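Local coordinates for protein Exo-poly-alpha-D-galacturonosidase (Thermotoga maritima, PDB 3JUR) that probably hydrolyses the glycosidic bonds of polygalacturonate, the backbone of pectin, from the chain end as a hyperthermoactive beta-helical glycosidase, at residues 104-109 with 212-217; 192-197 with 217-222; 241-246 with 263-268; 279-284 with 308-313. One frame throughout, in Å; residues are numbered along the deposited sequence.

Followed from the N terminus, the chain first lays down the turn 104-109, then strand 193-196, and only afterwards the segments that answer them. Interaction 1 closes a loop of about a hundred residues, which includes coils of the beta-helix, and sets the hairpin turn 104-109 against 212-217. Interaction 2 opens within that loop and closes just past it, so the two cross; they share His217. The other two follow in series, each joining successive coils: interaction 3 (241-246 with 263-268), then interaction 4 (279-284 with 308-313). Glu244 of interaction 3 reaches back to His217, while Ser280 and Gly308 of interaction 4 bond to Lys266 and Ser267, so neighbouring contacts interlock.

Interaction 1: 104-109 with 212-217; sequences RFEGIE and PMWCIH. Unlike the reference sequence in segment 212-217: Ile216 (reference Val).
Met213 reaches the turn tip-first and touches both Phe105 and Glu106, crossing each at about a right angle. With CG anti to its backbone N (chi1 -163°) and an extended chain, it carries SD to 3.5 Å from Phe105 CE1. The sulfur meets this ring obliquely in a Met-aromatic contact, and Met213 CE touches Glu106 CG (3.7 Å) as well as the Phe105 ring. A long, unbranched thioether can reach the turn and offer it both a sulfur and a methyl. Trp214 approaches the same turn with the far end of its indole, CH2 lying 4.0 Å from Glu106 CA. Its NE1 donates to a water at 3.0 Å, and that water donates to Glu106 OE2 at 2.7 Å, so indole and carboxylate are bridged. The tryptophan edge meets the face of His217 in a T-shaped pair, CE3 standing 3.5 Å above the centre of the imidazole plane. Arg104 CB approaches the imidazole obliquely, 4.2 Å from His217 CE1, while His217 NE2 is bonded to Glu244. Glu106 and Gly107, both at positive phi, form the two central positions of the type I' turn from Phe105 to Ile108. Around the contact, Phe105 and Ile108 rest on helix 161-173, Arg104 and Glu109 on helix 270-276, and strand 216-219 carries His217 into the beta-helix, holding the hairpin of strands 103-105 and 108-112 against its wall.

Interaction 2: 192-197 with 217-222; sequences FVQFYR and HPVLSE
Strands 193-196 and 217-219 run parallel, 8° apart and 4.7 Å between axes, joined by backbone bonds from His217 N to Val193 O (2.7 Å) and Val219 N to Phe195 O (2.8 Å), both nearly along the C=O axis, and from Arg197 N to Val219 O (2.8 Å), with a weak one from Phe195 N to His217 O. On one side of the sheet Tyr196 and Val219 lie alongside each other: Val219 CG1 stands over the phenol face near its rim, 4.0 Å from the ring centroid, a CH-pi contact. The other methyl of Val219, CG2, covers a face of His217. The two methyls of a branched valine thus serve two flat rings, one each. Gln194 runs beside His217, CG anti to N, and its OE1 is held by Thr103; the phenol oxygen of Tyr196 reaches Glu109. Phe195 points to the other side of the sheet, against strand 125-128. After the strands the chain turns: Arg197 and Leu220 both take positive phi and pack side by side, while Ser221 OG donates to Val219 O at 2.9 Å from above the carbonyl plane. In-register parallel strands, with equivalent positions of successive coils side by side, are the hallmark of the right-handed parallel beta-helix of glycosyl hydrolase family 28.

Interaction 3: 241-246 with 263-268; sequences IDPESC and VVIKSG
Different first torsions spread three charged side chains of this pair of coils. Glu244 places CG anti to its backbone N (chi1 -173°) and extends, sending OE1 to Gly268 N at 3.0 Å in a weak, bent bond. Asp242 instead has CG beside its backbone N (chi1 -57°), as does Lys266, and the two chains run alongside each other until Lys266 bends at its last torsion (-74°). OD1 of Asp242 therefore touches Lys266 CE at 3.2 Å, with NZ 4.4 Å away from OD1, too far for a salt bridge; NZ is taken up by Glu304 and Gly302. The backbones bond nearly straight: Val264 N to Ile241 O and Lys266 N to Pro243 O, each 2.8 Å. Pro243 has no N-H for Val264 O and lays CD 3.0 Å from it; farther on, Ser245 N bonds Lys266 O at 3.0 Å, from above the carbonyl plane. Gly268 has backbone angles at which a CB would press on the carbonyl O of Ser267. Glu244 also accepts from His217, and Asp242 lies close to the like-charged Asp239. In this buried setting the lysine would probably stabilise charged Asp242, while the closeness of Asp239 would tend to raise the pKa of one of those two acids.

Interaction 4: 279-284 with 308-313; sequences PSEYIL and GVRNVV
Backbone bonds form the frame. Strands 280-284 and 309-313 run parallel, 4.8 Å apart at closest approach. Arg310 N bonds to Ser280 O at 3.1 Å and Val313 N to Ile283 O at 3.0 Å, both nearly along the C=O axis. Between them Tyr282 and Asn311 both take positive phi, and Asn311 O accepts from Ile283 N at 3.3 Å as well as weakly from Tyr282 N. Asparagine tolerates such backbone angles better than most residues. Gly308, at the start, also has positive phi, and leaves room for the ring of Pro279, whose CB sits 3.3 Å from Gly308 O. Ser280 OG bonds to Lys266 O, capturing a backbone carbonyl of the neighbouring loop.

The charged pair between the segments is a salt bridge. Glu281 and Arg310 both hold CG in the crowded position between N and the carbonyl carbon, so the side chains run side by side; Arg310 then bends twice and offers NH1, in its guanidinium plane, to Glu281 OE2 at 2.9 Å, meeting the carboxylate from above its plane.

Flat groups meet next: the amide of Asn311 lies alongside the Tyr282 ring, planes 24° apart, ND2 3.8 Å from CZ of that ring, while Asn311 OD1 bonds to Asn340. Tyr248 adds a second ring, its plane nearly parallel to that of Tyr282.

Apolar packing completes the contact, with Ile283 CG1 beside Val312 CG2 at 4.1 Å and Leu284 against Val313. The chemistry implies layered cohesion: aliphatic pairs on both faces, the ion pair sharing the face of Leu284 and Val313, with a buried Glu281 probably charge-balanced by the partly exposed Arg310.

Interaction 1: 104-109 with 212-217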
loop_
_atom_site.group_PDB
_atom_site.type_symbol
_atom_site.label_atom_id
_atom_site.label_comp_id
_atom_site.label_asym_id
_atom_site.label_seq_id
_atom_site.Cartn_x
_atom_site.Cartn_y
_atom_site.Cartn_z
ATOM N N ARG D 104 17.389 10.518 -46.249
ATOM C CA ARG D 104 18.017 10.614 -44.945
ATOM C C ARG D 104 18.284 9.216 -44.402
ATOM O O ARG D 104 17.483 8.306 -44.611
ATOM C CB ARG D 104 17.105 11.412 -44.003
ATOM C CG ARG D 104 17.854 12.354 -43.079
ATOM C CD ARG D 104 16.934 13.128 -42.156
ATOM N NE ARG D 104 16.792 14.515 -42.582
ATOM C CZ ARG D 104 16.616 15.543 -41.758
ATOM N NH1 ARG D 104 16.572 15.355 -40.440
ATOM N NH2 ARG D 104 16.493 16.765 -42.252
ATOM N N PHE D 105 19.417 9.030 -43.734
ATOM C CA PHE D 105 19.691 7.766 -43.048
ATOM C C PHE D 105 20.097 8.016 -41.601
ATOM O O PHE D 105 21.117 8.649 -41.332
ATOM C CB PHE D 105 20.766 6.943 -43.773
ATOM C CG PHE D 105 20.893 5.523 -43.266
ATOM C CD1 PHE D 105 20.189 4.489 -43.873
ATOM C CD2 PHE D 105 21.713 5.224 -42.172
ATOM C CE1 PHE D 105 20.305 3.181 -43.414
ATOM C CE2 PHE D 105 21.831 3.921 -41.701
ATOM C CZ PHE D 105 21.126 2.896 -42.326
ATOM N N GLU D 106 19.284 7.508 -40.681
ATOM C CA GLU D 106 19.476 7.688 -39.232
ATOM C C GLU D 106 19.907 9.109 -38.854
ATOM O O GLU D 106 20.900 9.314 -38.143
ATOM C CB GLU D 106 20.409 6.606 -38.661
ATOM C CG GLU D 106 19.789 5.202 -38.730
ATOM C CD GLU D 106 20.650 4.111 -38.105
ATOM O OE1 GLU D 106 21.894 4.161 -38.228
ATOM O OE2 GLU D 106 20.073 3.183 -37.502
ATOM N N GLY D 107 19.144 10.082 -39.355
ATOM C CA GLY D 107 19.306 11.486 -38.986
ATOM C C GLY D 107 20.298 12.315 -39.791
ATOM O O GLY D 107 20.494 13.495 -39.494
ATOM N N ILE D 108 20.926 11.717 -40.800
ATOM C CA ILE D 108 21.860 12.462 -41.658
ATOM C C ILE D 108 21.411 12.425 -43.125
ATOM O O ILE D 108 21.137 11.351 -43.673
ATOM C CB ILE D 108 23.336 11.964 -41.513
ATOM C CG1 ILE D 108 23.831 12.121 -40.067
ATOM C CG2 ILE D 108 24.274 12.729 -42.470
ATOM C CD1 ILE D 108 25.069 11.311 -39.735
ATOM N N GLU D 109 21.332 13.606 -43.741
ATOM C CA GLU D 109 20.927 13.740 -45.141
ATOM C C GLU D 109 21.972 13.178 -46.095
ATOM O O GLU D 109 23.175 13.292 -45.856
ATOM C CB GLU D 109 20.667 15.206 -45.489
ATOM C CG GLU D 109 19.447 15.803 -44.806
ATOM C CD GLU D 109 19.050 17.145 -45.390
ATOM O OE1 GLU D 109 17.838 17.463 -45.389
ATOM O OE2 GLU D 109 19.948 17.879 -45.851
ATOM N N PRO D 212 11.773 -2.492 -45.369
ATOM C CA PRO D 212 13.238 -2.545 -45.413
ATOM C C PRO D 212 13.857 -2.011 -44.123
ATOM O O PRO D 212 14.784 -2.623 -43.579
ATOM C CB PRO D 212 13.584 -1.635 -46.597
ATOM C CG PRO D 212 12.397 -1.748 -47.496
ATOM C CD PRO D 212 11.216 -1.817 -46.553
ATOM N N MET D 213 13.311 -0.895 -43.642
ATOM C CA MET D 213 13.789 -0.199 -42.456
ATOM C C MET D 213 12.609 0.600 -41.857
ATOM O O MET D 213 11.578 0.001 -41.532
ATOM C CB MET D 213 14.995 0.678 -42.815
ATOM C CG MET D 213 15.823 1.120 -41.617
ATOM S SD MET D 213 17.409 1.795 -42.125
ATOM C CE MET D 213 17.922 2.608 -40.612
ATOM N N TRP D 214 12.726 1.924 -41.728
ATOM C CA TRP D 214 11.647 2.728 -41.115
ATOM C C TRP D 214 10.408 2.742 -42.010
ATOM O O TRP D 214 10.523 2.869 -43.239
ATOM C CB TRP D 214 12.089 4.164 -40.814
ATOM C CG TRP D 214 13.299 4.310 -39.915
ATOM C CD1 TRP D 214 13.989 3.314 -39.283
ATOM C CD2 TRP D 214 13.929 5.540 -39.529
ATOM N NE1 TRP D 214 15.016 3.845 -38.537
ATOM C CE2 TRP D 214 15.003 5.209 -38.671
ATOM C CE3 TRP D 214 13.695 6.892 -39.833
ATOM C CZ2 TRP D 214 15.843 6.184 -38.110
ATOM C CZ3 TRP D 214 14.522 7.860 -39.270
ATOM C CH2 TRP D 214 15.588 7.501 -38.422
ATOM N N CYS D 215 9.232 2.607 -41.401
ATOM C CA CYS D 215 8.005 2.372 -42.165
ATOM C C CYS D 215 7.394 3.658 -42.701
ATOM O O CYS D 215 7.230 3.802 -43.912
ATOM C CB CYS D 215 6.986 1.550 -41.370
ATOM S SG CYS D 215 7.539 -0.140 -40.981
ATOM N N ILE D 216 7.068 4.591 -41.811
ATOM C CA ILE D 216 6.539 5.892 -42.225
ATOM C C ILE D 216 7.437 7.027 -41.741
ATOM O O ILE D 216 7.571 7.265 -40.529
ATOM C CB ILE D 216 5.090 6.097 -41.768
ATOM C CG1 ILE D 216 4.203 5.011 -42.393
ATOM C CG2 ILE D 216 4.611 7.500 -42.153
ATOM C CD1 ILE D 216 2.723 5.213 -42.186
ATOM N N HIS D 217 8.038 7.728 -42.700
ATOM C CA HIS D 217 9.111 8.672 -42.401
ATOM C C HIS D 217 8.875 10.057 -43.012
ATOM O O HIS D 217 9.452 10.382 -44.051
ATOM C CB HIS D 217 10.459 8.068 -42.840
ATOM C CG HIS D 217 11.662 8.824 -42.362
ATOM N ND1 HIS D 217 12.909 8.669 -42.931
ATOM C CD2 HIS D 217 11.811 9.743 -41.377
ATOM C CE1 HIS D 217 13.772 9.458 -42.318
ATOM N NE2 HIS D 217 13.130 10.122 -41.371
HETATM O O HOH W 1 17.437 3.270 -36.830
#

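Interaction 2: 192-197 with 217-222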
loop_
_atom_site.group_PDB
_atom_site.type_symbol
_atom_site.label_atom_id
_atom_site.label_comp_id
_atom_site.label_asym_id
_atom_site.label_seq_id
_atom_site.Cartn_x
_atom_site.Cartn_y
_atom_site.Cartn_z
ATOM N N PHE D 192 10.627 3.148 -46.020
ATOM C CA PHE D 192 9.501 2.624 -46.789
ATOM C C PHE D 192 8.715 3.790 -47.415
ATOM O O PHE D 192 8.855 4.065 -48.602
ATOM C CB PHE D 192 8.601 1.742 -45.913
ATOM C CG PHE D 192 7.677 0.825 -46.685
ATOM C CD1 PHE D 192 7.452 -0.473 -46.235
ATOM C CD2 PHE D 192 7.024 1.252 -47.843
ATOM C CE1 PHE D 192 6.596 -1.332 -46.925
ATOM C CE2 PHE D 192 6.160 0.405 -48.536
ATOM C CZ PHE D 192 5.951 -0.894 -48.078
ATOM N N VAL D 193 7.902 4.471 -46.609
ATOM C CA VAL D 193 7.138 5.627 -47.076
ATOM C C VAL D 193 7.810 6.903 -46.562
ATOM O O VAL D 193 7.966 7.086 -45.354
ATOM C CB VAL D 193 5.649 5.564 -46.601
ATOM C CG1 VAL D 193 4.857 6.773 -47.101
ATOM C CG2 VAL D 193 4.977 4.262 -47.042
ATOM N N GLN D 194 8.221 7.776 -47.479
ATOM C CA GLN D 194 8.908 9.006 -47.095
ATOM C C GLN D 194 8.333 10.222 -47.802
ATOM O O GLN D 194 8.237 10.258 -49.027
ATOM C CB GLN D 194 10.424 8.900 -47.328
ATOM C CG GLN D 194 11.246 10.042 -46.700
ATOM C CD GLN D 194 12.753 9.843 -46.839
ATOM O OE1 GLN D 194 13.332 10.061 -47.904
ATOM N NE2 GLN D 194 13.393 9.432 -45.749
ATOM N N PHE D 195 7.918 11.197 -46.999
ATOM C CA PHE D 195 7.532 12.517 -47.474
ATOM C C PHE D 195 8.644 13.464 -47.057
ATOM O O PHE D 195 8.912 13.628 -45.862
ATOM C CB PHE D 195 6.205 12.956 -46.837
ATOM C CG PHE D 195 5.063 12.011 -47.100
ATOM C CD1 PHE D 195 4.299 12.129 -48.260
ATOM C CD2 PHE D 195 4.751 10.999 -46.187
ATOM C CE1 PHE D 195 3.247 11.251 -48.520
ATOM C CE2 PHE D 195 3.697 10.117 -46.436
ATOM C CZ PHE D 195 2.947 10.243 -47.612
ATOM N N TYR D 196 9.301 14.071 -48.037
ATOM C CA TYR D 196 10.437 14.956 -47.772
ATOM C C TYR D 196 10.089 16.407 -48.095
ATOM O O TYR D 196 9.803 16.746 -49.251
ATOM C CB TYR D 196 11.668 14.503 -48.564
ATOM C CG TYR D 196 12.958 14.682 -47.806
ATOM C CD1 TYR D 196 13.551 13.607 -47.137
ATOM C CD2 TYR D 196 13.577 15.929 -47.735
ATOM C CE1 TYR D 196 14.739 13.770 -46.423
ATOM C CE2 TYR D 196 14.762 16.104 -47.030
ATOM C CZ TYR D 196 15.340 15.025 -46.379
ATOM O OH TYR D 196 16.505 15.211 -45.675
ATOM N N ARG D 197 10.108 17.248 -47.059
ATOM C CA ARG D 197 9.755 18.670 -47.152
ATOM C C ARG D 197 8.369 18.882 -47.781
ATOM O O ARG D 197 8.211 19.647 -48.740
ATOM C CB ARG D 197 10.831 19.469 -47.905
ATOM C CG ARG D 197 12.246 19.364 -47.336
ATOM C CD ARG D 197 13.163 20.423 -47.955
ATOM N NE ARG D 197 13.316 20.258 -49.402
ATOM C CZ ARG D 197 14.479 20.116 -50.037
ATOM N NH1 ARG D 197 15.623 20.128 -49.365
ATOM N NH2 ARG D 197 14.502 19.979 -51.357
ATOM N N HIS D 217 8.038 7.728 -42.700
ATOM C CA HIS D 217 9.111 8.672 -42.401
ATOM C C HIS D 217 8.875 10.057 -43.012
ATOM O O HIS D 217 9.452 10.382 -44.051
ATOM C CB HIS D 217 10.459 8.068 -42.840
ATOM C CG HIS D 217 11.662 8.824 -42.362
ATOM N ND1 HIS D 217 12.909 8.669 -42.931
ATOM C CD2 HIS D 217 11.811 9.743 -41.377
ATOM C CE1 HIS D 217 13.772 9.458 -42.318
ATOM N NE2 HIS D 217 13.130 10.122 -41.371
ATOM N N PRO D 218 8.011 10.879 -42.372
ATOM C CA PRO D 218 7.889 12.262 -42.822
ATOM C C PRO D 218 9.063 13.088 -42.309
ATOM O O PRO D 218 9.438 12.975 -41.131
ATOM C CB PRO D 218 6.569 12.738 -42.197
ATOM C CG PRO D 218 6.323 11.838 -41.044
ATOM C CD PRO D 218 7.137 10.586 -41.214
ATOM N N VAL D 219 9.637 13.899 -43.192
ATOM C CA VAL D 219 10.829 14.679 -42.878
ATOM C C VAL D 219 10.593 16.126 -43.272
ATOM O O VAL D 219 10.150 16.405 -44.389
ATOM C CB VAL D 219 12.089 14.149 -43.626
ATOM C CG1 VAL D 219 13.340 14.931 -43.223
ATOM C CG2 VAL D 219 12.290 12.655 -43.384
ATOM N N LEU D 220 10.888 17.037 -42.349
ATOM C CA LEU D 220 10.803 18.483 -42.588
ATOM C C LEU D 220 9.449 18.865 -43.176
ATOM O O LEU D 220 9.336 19.758 -44.027
ATOM C CB LEU D 220 11.965 18.954 -43.466
ATOM C CG LEU D 220 13.361 18.901 -42.843
ATOM C CD1 LEU D 220 14.432 18.968 -43.918
ATOM C CD2 LEU D 220 13.538 20.028 -41.829
ATOM N N SER D 221 8.424 18.167 -42.696
ATOM C CA SER D 221 7.076 18.282 -43.220
ATOM C C SER D 221 6.144 18.935 -42.209
ATOM O O SER D 221 6.391 18.905 -40.997
ATOM C CB SER D 221 6.547 16.905 -43.625
ATOM O OG SER D 221 7.241 16.428 -44.766
ATOM N N GLU D 222 5.064 19.510 -42.724
ATOM C CA GLU D 222 4.109 20.235 -41.902
ATOM C C GLU D 222 2.678 19.863 -42.275
ATOM O O GLU D 222 2.356 19.687 -43.459
ATOM C CB GLU D 222 4.333 21.737 -42.066
ATOM C CG GLU D 222 3.721 22.570 -40.976
ATOM C CD GLU D 222 4.213 24.003 -41.000
ATOM O OE1 GLU D 222 5.444 24.207 -41.107
ATOM O OE2 GLU D 222 3.367 24.919 -40.907
#

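Interaction 3: 241-246 with 263-268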
loop_
_atom_site.group_PDB
_atom_site.type_symbol
_atom_site.label_atom_id
_atom_site.label_comp_id
_atom_site.label_asym_id
_atom_site.label_seq_id
_atom_site.Cartn_x
_atom_site.Cartn_y
_atom_site.Cartn_z
ATOM N N ILE D 241 6.497 4.777 -37.062
ATOM C CA ILE D 241 6.401 6.146 -37.548
ATOM C C ILE D 241 7.502 7.007 -36.920
ATOM O O ILE D 241 7.611 7.083 -35.682
ATOM C CB ILE D 241 5.009 6.772 -37.275
ATOM C CG1 ILE D 241 3.891 5.906 -37.879
ATOM C CG2 ILE D 241 4.953 8.197 -37.834
ATOM C CD1 ILE D 241 2.490 6.304 -37.451
ATOM N N ASP D 242 8.293 7.647 -37.792
ATOM C CA ASP D 242 9.407 8.516 -37.411
ATOM C C ASP D 242 9.218 9.968 -37.857
ATOM O O ASP D 242 9.761 10.362 -38.890
ATOM C CB ASP D 242 10.709 8.018 -38.035
ATOM C CG ASP D 242 11.028 6.603 -37.667
ATOM O OD1 ASP D 242 11.960 6.422 -36.856
ATOM O OD2 ASP D 242 10.357 5.679 -38.189
ATOM N N PRO D 243 8.454 10.771 -37.096
ATOM C CA PRO D 243 8.362 12.189 -37.453
ATOM C C PRO D 243 9.711 12.882 -37.222
ATOM O O PRO D 243 10.164 12.995 -36.066
ATOM C CB PRO D 243 7.314 12.738 -36.465
ATOM C CG PRO D 243 6.607 11.536 -35.932
ATOM C CD PRO D 243 7.628 10.446 -35.921
ATOM N N GLU D 244 10.341 13.333 -38.307
ATOM C CA GLU D 244 11.665 13.939 -38.230
ATOM C C GLU D 244 11.674 15.393 -38.703
ATOM O O GLU D 244 11.462 15.667 -39.886
ATOM C CB GLU D 244 12.700 13.093 -38.991
ATOM C CG GLU D 244 14.129 13.578 -38.795
ATOM C CD GLU D 244 15.188 12.513 -39.017
ATOM O OE1 GLU D 244 16.303 12.713 -38.487
ATOM O OE2 GLU D 244 14.931 11.489 -39.708
ATOM N N SER D 245 11.941 16.304 -37.765
ATOM C CA SER D 245 11.842 17.763 -37.962
ATOM C C SER D 245 10.481 18.193 -38.528
ATOM O O SER D 245 10.402 19.089 -39.368
ATOM C CB SER D 245 12.999 18.308 -38.810
ATOM O OG SER D 245 14.223 18.265 -38.106
ATOM N N CYS D 246 9.423 17.537 -38.060
ATOM C CA CYS D 246 8.058 17.835 -38.489
ATOM C C CYS D 246 7.336 18.741 -37.503
ATOM O O CYS D 246 7.646 18.749 -36.310
ATOM C CB CYS D 246 7.268 16.542 -38.689
ATOM S SG CYS D 246 7.845 15.606 -40.106
ATOM N N VAL D 263 6.520 4.628 -32.228
ATOM C CA VAL D 263 6.400 6.019 -32.648
ATOM C C VAL D 263 7.615 6.756 -32.084
ATOM O O VAL D 263 7.788 6.831 -30.863
ATOM C CB VAL D 263 5.082 6.655 -32.153
ATOM C CG1 VAL D 263 5.012 8.145 -32.524
ATOM C CG2 VAL D 263 3.891 5.903 -32.718
ATOM N N VAL D 264 8.450 7.282 -32.982
ATOM C CA VAL D 264 9.751 7.849 -32.621
ATOM C C VAL D 264 9.914 9.243 -33.174
ATOM O O VAL D 264 10.021 9.416 -34.382
ATOM C CB VAL D 264 10.931 7.073 -33.251
ATOM C CG1 VAL D 264 12.062 6.968 -32.259
ATOM C CG2 VAL D 264 10.499 5.718 -33.791
ATOM N N ILE D 265 10.001 10.230 -32.296
ATOM C CA ILE D 265 10.131 11.603 -32.752
ATOM C C ILE D 265 11.602 12.009 -32.803
ATOM O O ILE D 265 12.348 11.817 -31.831
ATOM C CB ILE D 265 9.287 12.550 -31.903
ATOM C CG1 ILE D 265 7.829 12.086 -31.948
ATOM C CG2 ILE D 265 9.389 13.975 -32.435
ATOM C CD1 ILE D 265 7.045 12.458 -30.755
ATOM N N LYS D 266 12.000 12.555 -33.954
ATOM C CA LYS D 266 13.401 12.846 -34.273
ATOM C C LYS D 266 13.550 14.223 -34.921
ATOM O O LYS D 266 12.550 14.892 -35.204
ATOM C CB LYS D 266 13.975 11.754 -35.193
ATOM C CG LYS D 266 13.858 10.334 -34.651
ATOM C CD LYS D 266 14.420 9.321 -35.640
ATOM C CE LYS D 266 14.241 7.888 -35.147
ATOM N NZ LYS D 266 15.176 7.531 -34.045
ATOM N N SER D 267 14.795 14.654 -35.134
ATOM C CA SER D 267 15.094 15.955 -35.757
ATOM C C SER D 267 16.559 16.094 -36.194
ATOM O O SER D 267 17.155 17.179 -36.105
ATOM C CB SER D 267 14.701 17.120 -34.834
ATOM O OG SER D 267 15.400 17.063 -33.606
ATOM N N GLY D 268 17.131 14.998 -36.682
ATOM C CA GLY D 268 18.500 15.014 -37.188
ATOM C C GLY D 268 19.541 14.645 -36.146
ATOM O O GLY D 268 19.308 14.746 -34.938
#

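Interaction 4: 279-284 with 308-313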
loop_
_atom_site.group_PDB
_atom_site.type_symbol
_atom_site.label_atom_id
_atom_site.label_comp_id
_atom_site.label_asym_id
_atom_site.label_seq_id
_atom_site.Cartn_x
_atom_site.Cartn_y
_atom_site.Cartn_z
ATOM N N PRO D 279 13.328 21.801 -35.269
ATOM C CA PRO D 279 12.853 20.816 -34.301
ATOM C C PRO D 279 11.629 20.068 -34.806
ATOM O O PRO D 279 10.952 20.552 -35.703
ATOM C CB PRO D 279 12.488 21.670 -33.082
ATOM C CG PRO D 279 12.160 23.019 -33.634
ATOM C CD PRO D 279 12.891 23.174 -34.940
ATOM N N SER D 280 11.368 18.881 -34.258
ATOM C CA SER D 280 10.028 18.312 -34.324
ATOM C C SER D 280 9.249 18.938 -33.179
ATOM O O SER D 280 9.741 18.995 -32.046
ATOM C CB SER D 280 10.041 16.792 -34.169
ATOM O OG SER D 280 10.070 16.132 -35.423
ATOM N N GLU D 281 8.045 19.421 -33.474
ATOM C CA GLU D 281 7.243 20.127 -32.482
ATOM C C GLU D 281 5.758 20.098 -32.828
ATOM O O GLU D 281 5.381 20.040 -34.003
ATOM C CB GLU D 281 7.738 21.572 -32.293
ATOM C CG GLU D 281 7.712 22.417 -33.554
ATOM C CD GLU D 281 8.155 23.853 -33.324
ATOM O OE1 GLU D 281 8.458 24.544 -34.335
ATOM O OE2 GLU D 281 8.192 24.286 -32.149
ATOM N N TYR D 282 4.926 20.137 -31.790
ATOM C CA TYR D 282 3.475 20.098 -31.934
ATOM C C TYR D 282 3.033 18.806 -32.612
ATOM O O TYR D 282 2.448 18.814 -33.697
ATOM C CB TYR D 282 2.967 21.350 -32.664
ATOM C CG TYR D 282 3.127 22.626 -31.867
ATOM C CD1 TYR D 282 2.508 22.774 -30.626
ATOM C CD2 TYR D 282 3.874 23.700 -32.362
ATOM C CE1 TYR D 282 2.639 23.950 -29.882
ATOM C CE2 TYR D 282 4.005 24.888 -31.625
ATOM C CZ TYR D 282 3.387 24.991 -30.384
ATOM O OH TYR D 282 3.501 26.146 -29.644
ATOM N N ILE D 283 3.369 17.694 -31.962
ATOM C CA ILE D 283 3.022 16.350 -32.415
ATOM C C ILE D 283 2.039 15.759 -31.412
ATOM O O ILE D 283 2.318 15.714 -30.205
ATOM C CB ILE D 283 4.262 15.397 -32.501
ATOM C CG1 ILE D 283 5.508 16.085 -33.103
ATOM C CG2 ILE D 283 3.903 14.096 -33.246
ATOM C CD1 ILE D 283 5.390 16.505 -34.551
ATOM N N LEU D 284 0.891 15.320 -31.921
ATOM C CA LEU D 284 -0.149 14.719 -31.106
ATOM C C LEU D 284 -0.266 13.239 -31.462
ATOM O O LEU D 284 -0.477 12.887 -32.622
ATOM C CB LEU D 284 -1.487 15.452 -31.305
ATOM C CG LEU D 284 -2.717 14.962 -30.538
ATOM C CD1 LEU D 284 -2.502 15.064 -29.015
ATOM C CD2 LEU D 284 -3.934 15.760 -30.959
ATOM N N GLY D 308 16.246 19.484 -31.854
ATOM C CA GLY D 308 15.289 19.755 -30.787
ATOM C C GLY D 308 13.990 18.988 -30.976
ATOM O O GLY D 308 13.583 18.698 -32.105
ATOM N N VAL D 309 13.363 18.626 -29.858
ATOM C CA VAL D 309 12.005 18.075 -29.835
ATOM C C VAL D 309 11.270 18.752 -28.680
ATOM O O VAL D 309 11.747 18.747 -27.538
ATOM C CB VAL D 309 11.981 16.527 -29.662
ATOM C CG1 VAL D 309 10.536 15.999 -29.626
ATOM C CG2 VAL D 309 12.783 15.816 -30.776
ATOM N N ARG D 310 10.123 19.354 -28.976
ATOM C CA ARG D 310 9.338 20.037 -27.943
ATOM C C ARG D 310 7.849 19.921 -28.238
ATOM O O ARG D 310 7.466 19.681 -29.385
ATOM C CB ARG D 310 9.740 21.519 -27.828
ATOM C CG ARG D 310 9.675 22.288 -29.135
ATOM C CD ARG D 310 9.306 23.747 -28.919
ATOM N NE ARG D 310 10.473 24.609 -28.772
ATOM C CZ ARG D 310 10.797 25.599 -29.603
ATOM N NH1 ARG D 310 10.045 25.881 -30.663
ATOM N NH2 ARG D 310 11.883 26.320 -29.372
ATOM N N ASN D 311 7.027 20.095 -27.204
ATOM C CA ASN D 311 5.566 20.122 -27.332
ATOM C C ASN D 311 4.992 18.897 -28.031
ATOM O O ASN D 311 4.423 18.972 -29.124
ATOM C CB ASN D 311 5.098 21.425 -27.981
ATOM C CG ASN D 311 5.511 22.636 -27.181
ATOM O OD1 ASN D 311 5.449 22.625 -25.949
ATOM N ND2 ASN D 311 5.951 23.684 -27.871
ATOM N N VAL D 312 5.178 17.758 -27.380
ATOM C CA VAL D 312 4.650 16.502 -27.858
ATOM C C VAL D 312 3.676 16.003 -26.809
ATOM O O VAL D 312 4.019 15.932 -25.621
ATOM C CB VAL D 312 5.772 15.466 -28.055
ATOM C CG1 VAL D 312 5.185 14.098 -28.395
ATOM C CG2 VAL D 312 6.737 15.919 -29.150
ATOM N N VAL D 313 2.460 15.685 -27.246
ATOM C CA VAL D 313 1.449 15.116 -26.374
ATOM C C VAL D 313 1.081 13.723 -26.878
ATOM O O VAL D 313 0.665 13.556 -28.034
ATOM C CB VAL D 313 0.169 15.992 -26.301
ATOM C CG1 VAL D 313 -0.897 15.323 -25.440
ATOM C CG2 VAL D 313 0.480 17.401 -25.774
#